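Local atomic coordinates of isoflavone reductase (Medicago sativa, PDB entry 2GAS), a protein that catalyses the NADPH-dependent reduction of the isoflavone 2'-hydroxyformononetin to (3R)-vestitone, a late step in the biosynthesis of the alfalfa phytoalexin medicarpin. Residues A[21-24]-A[28-31]; A[58-63]-A[71-76]; A[114-119]-A[211-216]; A[199-202]-A[206-209]. All coordinates share one frame; numbering follows the deposited sequence.

Interaction 1 of 4, residues A[21-24]-A[28-31]; sequences ASIK and PTYA
Ser22, near the end of helix 15-25, and Thr29, at the start of strand 29-33, bring their backbones to 6.2 Å between CA atoms, close enough for two short side chains to bridge the turn. Their hydroxyls meet: Ser22 OG donates to Thr29 OG1 at 2.7 Å. At chi1 -176° the serine hydroxyl swings opposite the backbone N, which points it out from the helix to the strand. Thr29 OG1 in turn donates to the backbone O of Asn27 in the connecting turn, so this buried oxygen is both acceptor and donor, which should fix the rotation of the threonine. Carbon packing flanks the bond. Ile23 meets Thr29 at about a right angle, and Ile23 CD1 lies 3.7 Å from Thr29 CB, while Thr29 CG2 rests 3.7 Å from Ser22 CB. A valine here would probably leave the Ser22 hydroxyl and the Asn27 carbonyl without their shared partner. Backbone bonds place the strand beside Ile5 and Ile58. The contact thus closes the helix-to-strand return of a beta-alpha-beta unit (5-8, 15-25, 29-33), the first such unit of the Rossmann-type domain in this NmrA-type reductase.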
loop_
_atom_site.group_PDB
_atom_site.type_symbol
_atom_site.label_atom_id
_atom_site.label_comp_id
_atom_site.label_asym_id
_atom_site.label_seq_id
_atom_site.Cartn_x
_atom_site.Cartn_y
_atom_site.Cartn_z
ATOM N N ALA A 21 6.552 12.559 -1.577
ATOM C CA ALA A 21 5.533 13.071 -2.487
ATOM C C ALA A 21 4.874 14.316 -1.897
ATOM O O ALA A 21 4.495 15.234 -2.621
ATOM C CB ALA A 21 4.477 11.993 -2.770
ATOM N N SER A 22 4.743 14.347 -0.575
ATOM C CA SER A 22 4.129 15.490 0.084
ATOM C C SER A 22 5.033 16.705 -0.116
ATOM O O SER A 22 4.556 17.795 -0.436
ATOM C CB SER A 22 3.929 15.197 1.572
ATOM O OG SER A 22 3.239 16.260 2.213
ATOM N N ILE A 23 6.336 16.507 0.056
ATOM C CA ILE A 23 7.298 17.591 -0.133
ATOM C C ILE A 23 7.282 18.053 -1.588
ATOM O O ILE A 23 7.284 19.252 -1.865
ATOM C CB ILE A 23 8.739 17.142 0.218
ATOM C CG1 ILE A 23 8.899 17.012 1.736
ATOM C CG2 ILE A 23 9.755 18.127 -0.357
ATOM C CD1 ILE A 23 8.678 18.298 2.507
ATOM N N LYS A 24 7.269 17.097 -2.509
ATOM C CA LYS A 24 7.263 17.392 -3.940
ATOM C C LYS A 24 6.056 18.241 -4.341
ATOM O O LYS A 24 6.184 19.194 -5.121
ATOM C CB LYS A 24 7.269 16.078 -4.731
ATOM C CG LYS A 24 7.322 16.230 -6.244
ATOM C CD LYS A 24 8.650 16.799 -6.697
ATOM C CE LYS A 24 8.719 16.873 -8.214
ATOM N NZ LYS A 24 8.552 15.525 -8.833
ATOM N N PRO A 28 2.895 21.480 3.425
ATOM C CA PRO A 28 3.721 21.595 4.629
ATOM C C PRO A 28 3.694 20.135 5.086
ATOM O O PRO A 28 2.614 19.559 5.255
ATOM C CB PRO A 28 2.885 22.493 5.533
ATOM C CG PRO A 28 2.199 23.394 4.556
ATOM C CD PRO A 28 1.769 22.432 3.462
ATOM N N THR A 29 4.863 19.537 5.270
ATOM C CA THR A 29 4.942 18.126 5.625
ATOM C C THR A 29 5.497 17.861 7.013
ATOM O O THR A 29 6.530 18.409 7.390
ATOM C CB THR A 29 5.785 17.399 4.557
ATOM O OG1 THR A 29 5.264 17.723 3.260
ATOM C CG2 THR A 29 5.733 15.897 4.746
ATOM N N TYR A 30 4.794 17.014 7.763
ATOM C CA TYR A 30 5.169 16.658 9.128
ATOM C C TYR A 30 5.333 15.147 9.259
ATOM O O TYR A 30 4.615 14.386 8.614
ATOM C CB TYR A 30 4.082 17.122 10.106
ATOM C CG TYR A 30 3.806 18.610 10.097
ATOM C CD1 TYR A 30 3.221 19.231 8.992
ATOM C CD2 TYR A 30 4.132 19.397 11.198
ATOM C CE1 TYR A 30 2.969 20.606 8.987
ATOM C CE2 TYR A 30 3.887 20.769 11.203
ATOM C CZ TYR A 30 3.309 21.366 10.097
ATOM O OH TYR A 30 3.087 22.725 10.100
ATOM N N ALA A 31 6.279 14.716 10.087
ATOM C CA ALA A 31 6.506 13.290 10.307
ATOM C C ALA A 31 6.559 13.016 11.807
ATOM O O ALA A 31 7.265 13.705 12.539
ATOM C CB ALA A 31 7.813 12.852 9.646
#

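Interaction 2 of 4, residues A[58-63]-A[71-76]; sequences ILLEGD and VKAIKQ
Leu60 CD2 approaches the flat carboxamide of Gln76 obliquely, lying 3.5 Å from Gln76 OE1 and slightly farther from CD and NE2. What lies in the plane of that amide is Lys72 O, one helical turn back: Gln76 NE2 donates to it at 3.0 Å in a nearly straight bond (171°), although the donor stands well above the carbonyl plane of Lys72. The bond holds the amide in a fixed orientation beside the leucine. Leu60 divides its work between its two methyls. While CD2 faces Gln76, Leu60 CD1 packs 3.8 Å from Ala73 CB and 3.6 Å from Ala73 O, a carbonyl already accepting from the backbone N of Gln76. The small alanine allows the strand and helix backbones to come within 6.1 Å between the CA atoms of Leu60 and Ala73. In the fold, helix 67-74 here covers the outermost strand, 58-61, of the five-stranded parallel Rossmann-type sheet; Tyr30 and Leu32 of the adjoining strand extend the apolar layer. Because one amide N-H is turned back to Lys72 O, the strand and helix are held here by van der Waals contact of the leucine methyls, without a polar bond between the two segments.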
loop_
_atom_site.group_PDB
_atom_site.type_symbol
_atom_site.label_atom_id
_atom_site.label_comp_id
_atom_site.label_asym_id
_atom_site.label_seq_id
_atom_site.Cartn_x
_atom_site.Cartn_y
_atom_site.Cartn_z
ATOM N N ILE A 58 8.891 18.792 8.914
ATOM C CA ILE A 58 8.841 19.151 10.326
ATOM C C ILE A 58 8.643 17.884 11.153
ATOM O O ILE A 58 7.689 17.138 10.941
ATOM C CB ILE A 58 7.668 20.125 10.623
ATOM C CG1 ILE A 58 7.933 21.490 9.978
ATOM C CG2 ILE A 58 7.489 20.291 12.120
ATOM C CD1 ILE A 58 7.941 21.477 8.475
ATOM N N LEU A 59 9.550 17.634 12.090
ATOM C CA LEU A 59 9.448 16.449 12.929
ATOM C C LEU A 59 8.660 16.740 14.190
ATOM O O LEU A 59 9.017 17.634 14.959
ATOM C CB LEU A 59 10.838 15.953 13.331
ATOM C CG LEU A 59 11.821 15.655 12.206
ATOM C CD1 LEU A 59 13.117 15.138 12.810
ATOM C CD2 LEU A 59 11.217 14.631 11.250
ATOM N N LEU A 60 7.588 15.985 14.401
ATOM C CA LEU A 60 6.771 16.138 15.595
ATOM C C LEU A 60 7.103 14.945 16.486
ATOM O O LEU A 60 7.055 13.796 16.043
ATOM C CB LEU A 60 5.281 16.148 15.235
ATOM C CG LEU A 60 4.809 17.336 14.387
ATOM C CD1 LEU A 60 3.305 17.246 14.178
ATOM C CD2 LEU A 60 5.163 18.646 15.081
ATOM N N GLU A 61 7.456 15.219 17.737
ATOM C CA GLU A 61 7.828 14.158 18.661
ATOM C C GLU A 61 6.614 13.457 19.253
ATOM O O GLU A 61 5.718 14.100 19.799
ATOM C CB GLU A 61 8.699 14.723 19.787
ATOM C CG GLU A 61 9.450 13.658 20.574
ATOM C CD GLU A 61 10.317 14.242 21.673
ATOM O OE1 GLU A 61 11.053 15.216 21.403
ATOM O OE2 GLU A 61 10.271 13.718 22.805
ATOM N N GLY A 62 6.588 12.134 19.143
ATOM C CA GLY A 62 5.467 11.390 19.681
ATOM C C GLY A 62 5.487 9.918 19.336
ATOM O O GLY A 62 6.257 9.472 18.483
ATOM N N ASP A 63 4.629 9.164 20.010
ATOM C CA ASP A 63 4.518 7.730 19.794
ATOM C C ASP A 63 3.049 7.329 19.769
ATOM O O ASP A 63 2.266 7.745 20.622
ATOM C CB ASP A 63 5.247 6.972 20.909
ATOM C CG ASP A 63 5.003 5.475 20.854
ATOM O OD1 ASP A 63 5.176 4.879 19.768
ATOM O OD2 ASP A 63 4.639 4.894 21.899
ATOM N N VAL A 71 -2.210 13.384 20.330
ATOM C CA VAL A 71 -3.165 14.478 20.224
ATOM C C VAL A 71 -2.447 15.792 19.931
ATOM O O VAL A 71 -2.881 16.563 19.080
ATOM C CB VAL A 71 -3.988 14.639 21.524
ATOM C CG1 VAL A 71 -4.882 15.863 21.425
ATOM C CG2 VAL A 71 -4.820 13.390 21.775
ATOM N N LYS A 72 -1.343 16.039 20.630
ATOM C CA LYS A 72 -0.578 17.269 20.440
ATOM C C LYS A 72 -0.060 17.422 19.015
ATOM O O LYS A 72 -0.059 18.521 18.462
ATOM C CB LYS A 72 0.603 17.318 21.416
ATOM C CG LYS A 72 1.456 18.574 21.283
ATOM C CD LYS A 72 2.635 18.557 22.245
ATOM C CE LYS A 72 3.487 19.813 22.095
ATOM N NZ LYS A 72 4.071 19.952 20.725
ATOM N N ALA A 73 0.378 16.314 18.425
ATOM C CA ALA A 73 0.899 16.332 17.065
ATOM C C ALA A 73 -0.226 16.551 16.061
ATOM O O ALA A 73 -0.121 17.386 15.166
ATOM C CB ALA A 73 1.614 15.017 16.764
ATOM N N ILE A 74 -1.306 15.794 16.226
ATOM C CA ILE A 74 -2.449 15.878 15.327
ATOM C C ILE A 74 -3.107 17.259 15.307
ATOM O O ILE A 74 -3.606 17.698 14.270
ATOM C CB ILE A 74 -3.491 14.792 15.684
ATOM C CG1 ILE A 74 -2.891 13.407 15.424
ATOM C CG2 ILE A 74 -4.758 14.986 14.871
ATOM C CD1 ILE A 74 -3.777 12.249 15.845
ATOM N N LYS A 75 -3.102 17.948 16.443
ATOM C CA LYS A 75 -3.696 19.281 16.508
ATOM C C LYS A 75 -2.960 20.288 15.628
ATOM O O LYS A 75 -3.494 21.351 15.301
ATOM C CB LYS A 75 -3.700 19.793 17.951
ATOM C CG LYS A 75 -4.821 19.253 18.809
ATOM C CD LYS A 75 -4.706 19.787 20.226
ATOM C CE LYS A 75 -6.036 19.729 20.944
ATOM N NZ LYS A 75 -7.021 20.651 20.303
ATOM N N GLN A 76 -1.738 19.950 15.233
ATOM C CA GLN A 76 -0.936 20.849 14.413
ATOM C C GLN A 76 -1.095 20.659 12.906
ATOM O O GLN A 76 -0.556 21.439 12.127
ATOM C CB GLN A 76 0.542 20.698 14.779
ATOM C CG GLN A 76 0.857 21.031 16.224
ATOM C CD GLN A 76 2.295 20.719 16.587
ATOM O OE1 GLN A 76 3.229 21.340 16.078
ATOM N NE2 GLN A 76 2.481 19.746 17.470
#

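Interaction 3 of 4, residues A[114-119]-A[211-216]; sequences GLDVDR and AVHIRL
A ring carbon, rather than a ring nitrogen, of His213 faces the carboxylate of Asp116: CE1 lies 3.2 Å from OD2, which sits at the edge of the imidazole and near its plane. Carboxylate and ring planes are turned 41° apart. Both nitrogens of the ring are engaged away from Asp116, ND1 with the hydroxyl of Tyr277 and NE2 with Asp284 OD1, which leaves the carbon between them to meet the acid; their electron withdrawal would probably polarise its C-H toward the oxygen. Arg119 comes in beside the same carbon, NH1 lying 3.6 Å from His213 CE1, with guanidinium and ring planes 70° apart. These residues join the loop after strand 107-109 to strand 210-213, the middle member of a three-stranded parallel sheet. The loop makes a type I turn from Asp116 to Arg119, closed by Arg119 N to Asp116 O at 2.8 Å. Within it Asp116 OD1 accepts from Asp118 N at 3.0 Å, an Asx turn, and also pairs with Arg137, which by similarity binds NADP(+). Chi1 of -178° swings the Asp116 carboxylate out toward strand 210-213, where OD2 also forms a salt bridge with Arg119 NH1 at 2.8 Å. Arg119 NH2 has a second acid, Asp284.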
loop_
_atom_site.group_PDB
_atom_site.type_symbol
_atom_site.label_atom_id
_atom_site.label_comp_id
_atom_site.label_asym_id
_atom_site.label_seq_id
_atom_site.Cartn_x
_atom_site.Cartn_y
_atom_site.Cartn_z
ATOM N N GLY A 114 -3.264 -1.523 -0.050
ATOM C CA GLY A 114 -3.317 -2.871 -0.579
ATOM C C GLY A 114 -4.595 -3.008 -1.379
ATOM O O GLY A 114 -5.041 -2.057 -2.019
ATOM N N LEU A 115 -5.193 -4.189 -1.354
ATOM C CA LEU A 115 -6.436 -4.394 -2.089
ATOM C C LEU A 115 -7.571 -3.690 -1.351
ATOM O O LEU A 115 -7.377 -3.162 -0.256
ATOM C CB LEU A 115 -6.753 -5.892 -2.201
ATOM C CG LEU A 115 -7.365 -6.586 -0.977
ATOM C CD1 LEU A 115 -7.677 -8.030 -1.324
ATOM C CD2 LEU A 115 -6.410 -6.515 0.202
ATOM N N ASP A 116 -8.752 -3.661 -1.955
ATOM C CA ASP A 116 -9.907 -3.060 -1.296
ATOM C C ASP A 116 -10.420 -4.160 -0.359
ATOM O O ASP A 116 -11.005 -5.143 -0.817
ATOM C CB ASP A 116 -10.984 -2.688 -2.321
ATOM C CG ASP A 116 -12.180 -2.023 -1.680
ATOM O OD1 ASP A 116 -12.280 -2.086 -0.439
ATOM O OD2 ASP A 116 -13.018 -1.443 -2.403
ATOM N N VAL A 117 -10.202 -3.997 0.946
ATOM C CA VAL A 117 -10.608 -5.022 1.905
ATOM C C VAL A 117 -12.107 -5.262 2.040
ATOM O O VAL A 117 -12.526 -6.190 2.738
ATOM C CB VAL A 117 -9.993 -4.766 3.307
ATOM C CG1 VAL A 117 -8.480 -4.831 3.219
ATOM C CG2 VAL A 117 -10.443 -3.416 3.852
ATOM N N ASP A 118 -12.917 -4.442 1.382
ATOM C CA ASP A 118 -14.364 -4.650 1.419
ATOM C C ASP A 118 -14.766 -5.406 0.156
ATOM O O ASP A 118 -15.946 -5.669 -0.080
ATOM C CB ASP A 118 -15.105 -3.316 1.506
ATOM C CG ASP A 118 -15.162 -2.774 2.926
ATOM O OD1 ASP A 118 -15.244 -1.542 3.089
ATOM O OD2 ASP A 118 -15.138 -3.588 3.877
ATOM N N ARG A 119 -13.763 -5.757 -0.645
ATOM C CA ARG A 119 -13.961 -6.487 -1.895
ATOM C C ARG A 119 -12.957 -7.621 -2.078
ATOM O O ARG A 119 -12.046 -7.529 -2.910
ATOM C CB ARG A 119 -13.831 -5.548 -3.095
ATOM C CG ARG A 119 -14.930 -4.525 -3.252
ATOM C CD ARG A 119 -14.708 -3.783 -4.561
ATOM N NE ARG A 119 -15.865 -3.003 -4.977
ATOM C CZ ARG A 119 -15.968 -1.685 -4.854
ATOM N NH1 ARG A 119 -14.980 -0.986 -4.323
ATOM N NH2 ARG A 119 -17.061 -1.067 -5.277
ATOM N N ALA A 211 -13.028 5.552 -1.325
ATOM C CA ALA A 211 -11.915 4.628 -1.459
ATOM C C ALA A 211 -11.327 5.004 -2.819
ATOM O O ALA A 211 -12.067 5.143 -3.798
ATOM C CB ALA A 211 -12.409 3.184 -1.483
ATOM N N VAL A 212 -10.015 5.209 -2.875
ATOM C CA VAL A 212 -9.340 5.561 -4.130
ATOM C C VAL A 212 -8.625 4.304 -4.607
ATOM O O VAL A 212 -7.815 3.727 -3.882
ATOM C CB VAL A 212 -8.326 6.707 -3.917
ATOM C CG1 VAL A 212 -7.556 6.986 -5.204
ATOM C CG2 VAL A 212 -9.059 7.958 -3.477
ATOM N N HIS A 213 -8.930 3.883 -5.831
ATOM C CA HIS A 213 -8.361 2.664 -6.392
ATOM C C HIS A 213 -7.314 2.922 -7.454
ATOM O O HIS A 213 -7.543 3.691 -8.387
ATOM C CB HIS A 213 -9.486 1.829 -6.998
ATOM C CG HIS A 213 -10.641 1.635 -6.071
ATOM N ND1 HIS A 213 -10.737 0.555 -5.219
ATOM C CD2 HIS A 213 -11.708 2.424 -5.802
ATOM C CE1 HIS A 213 -11.813 0.690 -4.464
ATOM N NE2 HIS A 213 -12.419 1.815 -4.797
ATOM N N ILE A 214 -6.168 2.264 -7.313
ATOM C CA ILE A 214 -5.098 2.417 -8.286
ATOM C C ILE A 214 -5.042 1.184 -9.187
ATOM O O ILE A 214 -4.585 0.120 -8.774
ATOM C CB ILE A 214 -3.715 2.579 -7.601
ATOM C CG1 ILE A 214 -3.780 3.647 -6.505
ATOM C CG2 ILE A 214 -2.657 2.938 -8.646
ATOM C CD1 ILE A 214 -3.993 5.040 -7.004
ATOM N N ARG A 215 -5.556 1.321 -10.403
ATOM C CA ARG A 215 -5.518 0.253 -11.402
ATOM C C ARG A 215 -5.063 0.996 -12.655
ATOM O O ARG A 215 -5.887 1.488 -13.419
ATOM C CB ARG A 215 -6.904 -0.363 -11.643
ATOM C CG ARG A 215 -7.304 -1.487 -10.686
ATOM C CD ARG A 215 -8.254 -1.011 -9.601
ATOM N NE ARG A 215 -9.520 -0.480 -10.118
ATOM C CZ ARG A 215 -10.620 -1.199 -10.345
ATOM N NH1 ARG A 215 -10.640 -2.505 -10.114
ATOM N NH2 ARG A 215 -11.723 -0.595 -10.770
ATOM N N LEU A 216 -3.749 1.092 -12.841
ATOM C CA LEU A 216 -3.179 1.814 -13.979
ATOM C C LEU A 216 -3.195 0.961 -15.254
ATOM O O LEU A 216 -2.674 -0.148 -15.284
ATOM C CB LEU A 216 -1.761 2.262 -13.620
ATOM C CG LEU A 216 -1.679 3.007 -12.275
ATOM C CD1 LEU A 216 -0.236 3.134 -11.836
ATOM C CD2 LEU A 216 -2.334 4.379 -12.395
#

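Interaction 4 of 4, residues A[199-202]-A[206-209]; sequences IRAA and NTLN
Ala201 O and Thr207 OG1, 2.9 Å apart, share one polar atom: Lys107 NZ is hydrogen-bonded to both and to Ala202 O as well. The three oxygens gather an ammonium group at the carboxyl end of helix 191-202, where the last carbonyls and the helix dipole would be expected to favour a positive charge. The setting is the tight helix-to-strand connection leading into strand 210-213 of the Rossmann-type fold, with a short 3-10 segment carrying Thr207 back against the last helical turn. Thr207 CA comes within 6.2 Å of Ala201 CA. The threonine hydroxyl occupies the crowded position between backbone N and carbonyl carbon (chi1 64°), which turns it toward the helix end; it is hydrogen-bonded also to Asp204 O in the intervening turn. Thr207 CG2 does the apolar part, resting 4.0 Å from Ala201 CB, on a helix face that Phe109 of strand 107-109 also touches. Replacing the threonine by an alanine would probably cost Lys107 one of its three oxygens, leave Asp204 O without its mate and open a gap beside the alanine of the helix. Ala201 O is bordered by the threonine methyl, Thr207 CG2 lying 3.8 Å away.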
loop_
_atom_site.group_PDB
_atom_site.type_symbol
_atom_site.label_atom_id
_atom_site.label_comp_id
_atom_site.label_asym_id
_atom_site.label_seq_id
_atom_site.Cartn_x
_atom_site.Cartn_y
_atom_site.Cartn_z
ATOM N N ILE A 199 -0.805 11.474 -2.133
ATOM C CA ILE A 199 -0.823 12.909 -1.892
ATOM C C ILE A 199 -1.815 13.594 -2.834
ATOM O O ILE A 199 -2.478 14.553 -2.448
ATOM C CB ILE A 199 0.600 13.516 -2.028
ATOM C CG1 ILE A 199 1.478 13.063 -0.850
ATOM C CG2 ILE A 199 0.527 15.041 -2.023
ATOM C CD1 ILE A 199 1.637 11.580 -0.707
ATOM N N ARG A 200 -1.936 13.097 -4.065
ATOM C CA ARG A 200 -2.905 13.671 -4.996
ATOM C C ARG A 200 -4.289 13.517 -4.374
ATOM O O ARG A 200 -5.100 14.440 -4.402
ATOM C CB ARG A 200 -2.869 12.942 -6.344
ATOM C CG ARG A 200 -1.799 13.432 -7.297
ATOM C CD ARG A 200 -2.101 14.848 -7.774
ATOM N NE ARG A 200 -2.530 14.890 -9.169
ATOM C CZ ARG A 200 -3.692 15.392 -9.572
ATOM N NH1 ARG A 200 -4.541 15.892 -8.684
ATOM N NH2 ARG A 200 -4.004 15.403 -10.859
ATOM N N ALA A 201 -4.546 12.345 -3.800
ATOM C CA ALA A 201 -5.826 12.071 -3.160
ATOM C C ALA A 201 -6.006 12.958 -1.926
ATOM O O ALA A 201 -7.093 13.478 -1.680
ATOM C CB ALA A 201 -5.912 10.583 -2.766
ATOM N N ALA A 202 -4.931 13.140 -1.164
ATOM C CA ALA A 202 -4.997 13.955 0.045
ATOM C C ALA A 202 -5.421 15.387 -0.265
ATOM O O ALA A 202 -6.208 15.980 0.470
ATOM C CB ALA A 202 -3.645 13.950 0.743
ATOM N N ASN A 206 -12.515 15.760 -3.577
ATOM C CA ASN A 206 -13.434 14.739 -4.062
ATOM C C ASN A 206 -13.246 13.352 -3.456
ATOM O O ASN A 206 -14.102 12.486 -3.636
ATOM C CB ASN A 206 -13.354 14.632 -5.588
ATOM C CG ASN A 206 -13.835 15.894 -6.288
ATOM O OD1 ASN A 206 -14.817 16.509 -5.871
ATOM N ND2 ASN A 206 -13.158 16.271 -7.365
ATOM N N THR A 207 -12.145 13.133 -2.741
ATOM C CA THR A 207 -11.908 11.822 -2.140
ATOM C C THR A 207 -12.483 11.702 -0.735
ATOM O O THR A 207 -12.236 10.713 -0.048
ATOM C CB THR A 207 -10.401 11.484 -2.067
ATOM O OG1 THR A 207 -9.745 12.416 -1.203
ATOM C CG2 THR A 207 -9.771 11.532 -3.449
ATOM N N LEU A 208 -13.256 12.699 -0.313
ATOM C CA LEU A 208 -13.873 12.678 1.012
ATOM C C LEU A 208 -14.748 11.442 1.199
ATOM O O LEU A 208 -15.694 11.219 0.436
ATOM C CB LEU A 208 -14.737 13.921 1.224
ATOM C CG LEU A 208 -15.547 13.887 2.527
ATOM C CD1 LEU A 208 -14.602 14.025 3.711
ATOM C CD2 LEU A 208 -16.578 14.994 2.531
ATOM N N ASN A 209 -14.436 10.653 2.224
ATOM C CA ASN A 209 -15.184 9.435 2.537
ATOM C C ASN A 209 -15.313 8.520 1.324
ATOM O O ASN A 209 -16.373 7.944 1.067
ATOM C CB ASN A 209 -16.576 9.789 3.085
ATOM C CG ASN A 209 -16.519 10.425 4.469
ATOM O OD1 ASN A 209 -17.553 10.765 5.053
ATOM N ND2 ASN A 209 -15.319 10.586 5.000
#

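How the interactions relate
Interactions 1 and 2 adjoin in one parallel sheet: Thr29 O lies 2.8 Å from Ile58 N and Ala31 N 2.9 Å from Ile58 O, probable hydrogen bonds between neighbouring strands. Interaction 4 touches both interaction 1 and interaction 3. Its helix packs on helix 15-25, Ile199 CD1 lying 3.5 Å from Ala21 CB, and Thr207 CG2 sits 3.6 Å from Val212 CG2. Interactions 2 and 3 stand about 29 Å apart between centres. The side chain of Leu60 is about 9 Å from that of Pro10, an inferred NADP(+)-binding residue; that of Asp116 is about 9 Å from that of Lys133, the inferred proton acceptor, but about 3 Å from that of Arg137.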